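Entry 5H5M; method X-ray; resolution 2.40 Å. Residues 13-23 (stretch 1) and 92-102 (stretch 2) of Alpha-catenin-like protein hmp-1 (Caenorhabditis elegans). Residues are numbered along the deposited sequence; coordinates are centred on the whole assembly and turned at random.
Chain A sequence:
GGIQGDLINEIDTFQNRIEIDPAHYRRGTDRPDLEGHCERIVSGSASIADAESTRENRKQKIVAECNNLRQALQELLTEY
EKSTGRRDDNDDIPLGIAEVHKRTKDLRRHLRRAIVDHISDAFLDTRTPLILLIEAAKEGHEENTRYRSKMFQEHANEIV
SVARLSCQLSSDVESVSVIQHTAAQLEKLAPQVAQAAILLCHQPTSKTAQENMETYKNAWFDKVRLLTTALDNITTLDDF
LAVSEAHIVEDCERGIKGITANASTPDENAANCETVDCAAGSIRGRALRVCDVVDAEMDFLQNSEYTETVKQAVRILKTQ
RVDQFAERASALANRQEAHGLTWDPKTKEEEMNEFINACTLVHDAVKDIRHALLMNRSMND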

# COMPACT_ATOMS: atom_id res chain seq x y z
N THR A 13 -6.54 4.31 -22.80
CA THR A 13 -7.04 4.76 -24.10
C THR A 13 -6.04 5.69 -24.79
O THR A 13 -5.86 5.62 -26.00
CB THR A 13 -8.40 5.49 -23.96
OG1 THR A 13 -8.27 6.59 -23.06
CG2 THR A 13 -9.46 4.53 -23.45
N PHE A 14 -5.38 6.54 -24.00
CA PHE A 14 -4.40 7.49 -24.53
C PHE A 14 -3.29 6.78 -25.30
O PHE A 14 -2.80 7.29 -26.31
CB PHE A 14 -3.80 8.32 -23.40
CG PHE A 14 -2.81 9.34 -23.85
CD1 PHE A 14 -3.21 10.45 -24.57
CD2 PHE A 14 -1.46 9.21 -23.54
CE1 PHE A 14 -2.30 11.40 -24.99
CE2 PHE A 14 -0.54 10.16 -23.94
CZ PHE A 14 -0.96 11.26 -24.67
N GLN A 15 -2.91 5.61 -24.83
CA GLN A 15 -1.86 4.83 -25.47
C GLN A 15 -2.28 4.32 -26.84
O GLN A 15 -1.45 3.88 -27.63
CB GLN A 15 -1.44 3.66 -24.59
CG GLN A 15 -0.56 4.05 -23.42
CD GLN A 15 -0.08 2.86 -22.62
OE1 GLN A 15 -0.82 1.88 -22.44
NE2 GLN A 15 1.15 2.92 -22.14
N ASN A 16 -3.58 4.38 -27.12
CA ASN A 16 -4.10 3.99 -28.43
C ASN A 16 -4.48 5.21 -29.27
O ASN A 16 -4.34 5.19 -30.49
CB ASN A 16 -5.31 3.07 -28.27
CG ASN A 16 -4.94 1.71 -27.71
OD1 ASN A 16 -3.94 1.12 -28.11
ND2 ASN A 16 -5.76 1.21 -26.79
N ARG A 17 -4.95 6.26 -28.60
CA ARG A 17 -5.36 7.48 -29.28
C ARG A 17 -4.20 8.14 -30.02
O ARG A 17 -4.40 8.75 -31.07
CB ARG A 17 -5.98 8.48 -28.29
CG ARG A 17 -7.28 8.02 -27.65
CD ARG A 17 -8.33 7.69 -28.70
NE ARG A 17 -8.70 8.85 -29.52
CZ ARG A 17 -9.74 9.64 -29.27
NH1 ARG A 17 -10.52 9.41 -28.22
NH2 ARG A 17 -10.00 10.67 -30.07
N ILE A 18 -3.00 8.02 -29.46
CA ILE A 18 -1.82 8.66 -30.05
C ILE A 18 -1.32 7.91 -31.28
O ILE A 18 -0.44 8.39 -31.99
CB ILE A 18 -0.67 8.76 -29.04
CG1 ILE A 18 -0.26 7.36 -28.56
CG2 ILE A 18 -1.06 9.65 -27.87
CD1 ILE A 18 0.90 7.36 -27.61
N GLU A 19 -1.88 6.73 -31.52
CA GLU A 19 -1.53 5.95 -32.70
C GLU A 19 -2.57 6.17 -33.79
O GLU A 19 -3.55 5.43 -33.90
CB GLU A 19 -1.41 4.47 -32.36
CG GLU A 19 -0.19 4.14 -31.52
CD GLU A 19 -0.13 2.68 -31.11
OE1 GLU A 19 -1.20 2.05 -30.98
OE2 GLU A 19 0.99 2.16 -30.93
N ILE A 20 -2.36 7.20 -34.59
CA ILE A 20 -3.26 7.55 -35.69
C ILE A 20 -2.55 7.32 -37.01
O ILE A 20 -1.33 7.47 -37.10
CB ILE A 20 -3.71 9.02 -35.60
CG1 ILE A 20 -4.02 9.40 -34.15
CG2 ILE A 20 -4.92 9.28 -36.49
CD1 ILE A 20 -4.23 10.89 -33.94
N ASP A 21 -3.30 6.95 -38.04
CA ASP A 21 -2.75 6.92 -39.39
C ASP A 21 -2.32 8.34 -39.76
O ASP A 21 -3.13 9.26 -39.75
CB ASP A 21 -3.78 6.39 -40.39
CG ASP A 21 -3.32 6.51 -41.83
OD1 ASP A 21 -2.12 6.30 -42.10
OD2 ASP A 21 -4.16 6.81 -42.70
N PRO A 22 -1.01 8.52 -40.05
CA PRO A 22 -0.43 9.83 -40.38
C PRO A 22 -1.22 10.59 -41.44
O PRO A 22 -1.25 11.82 -41.41
CB PRO A 22 0.96 9.46 -40.89
CG PRO A 22 1.30 8.23 -40.13
CD PRO A 22 0.01 7.46 -40.00
N ALA A 23 -1.86 9.88 -42.36
CA ALA A 23 -2.67 10.51 -43.39
C ALA A 23 -4.00 11.02 -42.83
O ALA A 23 -4.64 11.89 -43.42
CB ALA A 23 -2.93 9.53 -44.53
N ASP A 92 9.83 8.63 -38.40
CA ASP A 92 10.01 9.45 -37.21
C ASP A 92 8.80 9.44 -36.30
O ASP A 92 8.93 9.58 -35.08
CB ASP A 92 10.34 10.88 -37.62
CG ASP A 92 11.71 11.00 -38.25
OD1 ASP A 92 12.62 10.25 -37.82
OD2 ASP A 92 11.88 11.83 -39.16
N ILE A 93 7.62 9.28 -36.88
CA ILE A 93 6.39 9.19 -36.09
C ILE A 93 6.37 7.97 -35.16
O ILE A 93 6.06 8.12 -33.98
CB ILE A 93 5.14 9.19 -37.00
CG1 ILE A 93 4.92 10.60 -37.58
CG2 ILE A 93 3.90 8.73 -36.23
CD1 ILE A 93 3.70 10.72 -38.46
N PRO A 94 6.71 6.76 -35.67
CA PRO A 94 6.69 5.62 -34.74
C PRO A 94 7.69 5.75 -33.59
O PRO A 94 7.42 5.27 -32.49
CB PRO A 94 7.05 4.42 -35.64
CG PRO A 94 7.70 5.01 -36.84
CD PRO A 94 7.03 6.32 -37.05
N LEU A 95 8.82 6.41 -33.84
CA LEU A 95 9.78 6.70 -32.78
C LEU A 95 9.17 7.62 -31.73
O LEU A 95 9.40 7.45 -30.53
CB LEU A 95 11.05 7.34 -33.36
CG LEU A 95 12.00 6.41 -34.12
CD1 LEU A 95 13.02 7.22 -34.91
CD2 LEU A 95 12.69 5.46 -33.15
N GLY A 96 8.38 8.59 -32.19
CA GLY A 96 7.70 9.51 -31.30
C GLY A 96 6.64 8.81 -30.47
O GLY A 96 6.49 9.09 -29.28
N ILE A 97 5.91 7.91 -31.12
CA ILE A 97 4.89 7.10 -30.44
C ILE A 97 5.52 6.24 -29.36
O ILE A 97 4.99 6.12 -28.26
CB ILE A 97 4.13 6.20 -31.44
CG1 ILE A 97 3.27 7.06 -32.38
CG2 ILE A 97 3.27 5.18 -30.71
CD1 ILE A 97 2.61 6.27 -33.49
N ALA A 98 6.68 5.66 -29.67
CA ALA A 98 7.39 4.82 -28.71
C ALA A 98 7.85 5.62 -27.49
O ALA A 98 7.82 5.12 -26.37
CB ALA A 98 8.59 4.15 -29.38
N GLU A 99 8.27 6.86 -27.72
CA GLU A 99 8.71 7.73 -26.65
C GLU A 99 7.57 8.05 -25.68
O GLU A 99 7.76 8.04 -24.47
CB GLU A 99 9.30 9.02 -27.22
CG GLU A 99 9.80 10.01 -26.17
CD GLU A 99 11.05 9.55 -25.44
OE1 GLU A 99 11.65 8.54 -25.87
OE2 GLU A 99 11.43 10.19 -24.44
N VAL A 100 6.40 8.33 -26.23
CA VAL A 100 5.23 8.62 -25.42
C VAL A 100 4.82 7.39 -24.61
O VAL A 100 4.53 7.50 -23.41
CB VAL A 100 4.03 9.09 -26.27
CG1 VAL A 100 2.83 9.36 -25.39
CG2 VAL A 100 4.40 10.33 -27.07
N HIS A 101 4.80 6.23 -25.26
CA HIS A 101 4.45 4.97 -24.61
C HIS A 101 5.38 4.66 -23.45
O HIS A 101 4.94 4.13 -22.43
CB HIS A 101 4.47 3.81 -25.61
CG HIS A 101 3.23 3.70 -26.44
ND1 HIS A 101 3.17 2.95 -27.60
CD2 HIS A 101 1.99 4.23 -26.28
CE1 HIS A 101 1.96 3.03 -28.11
NE2 HIS A 101 1.22 3.80 -27.33
N LYS A 102 6.65 4.99 -23.60
CA LYS A 102 7.63 4.76 -22.54
C LYS A 102 7.38 5.66 -21.34
O LYS A 102 7.52 5.23 -20.19
CB LYS A 102 9.05 4.95 -23.07
CG LYS A 102 10.11 4.26 -22.22
CD LYS A 102 11.20 5.22 -21.79
CE LYS A 102 11.89 5.85 -22.99
NZ LYS A 102 12.96 6.80 -22.58

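The contact between the two stretches is centred on His 101, which has the largest covered area, 90 of the 426 Å² buried on both sides. Its CA-to-CB bond points sideways, but with chi1 at -81° (m) and chi2 at 164° the imidazole comes nearer to stretch 1. There His 101 NE2 donates a hydrogen bond to Gln 15 O; the 2.7 Å separation and the N-H...O angle of 161° indicate a short, nearly straight bond. The acceptor is well placed: Gln 15 lies near the end of its helix, and no backbone amide of stretch 1 bonds to its carbonyl. At the ring edge, Glu 19 OE2 lies 3.1 Å from His 101 CE1, near the ring plane, so the carboxylate approaches a polarised carbon of the imidazole.

Ile 18, with 61 Å² covered, supplies the apolar counterpart. Its CA-to-CB bond points toward stretch 2, and chi1 p with chi2 t places Ile 18 CD1 3.6 Å from both Val 100 CG1 and His 101 CD2. One methyl thus packs against an aliphatic side chain and the histidine ring, suiting a buried residue without polar side-chain atoms. Phe 14 extends this patch, with its CE2 3.8 Å from Val 100 CG1.

Ile 97, covered by 52 Å², lies one helical turn before His 101, as the 3.0 Å hydrogen bond from His 101 N to Ile 97 O confirms. Its CG2 lies 3.7 Å from Glu 19 CG and 3.8 Å from Glu 19 OE2, so the glutamate borders Ile 97 as well as the histidine ring. A further turn back, Ile 93 CD1 packs 3.8 Å from Pro 22 CG. Ile 93, Ile 97 and His 101 thus let one side of the helix meet both the helical and loop portions of stretch 1.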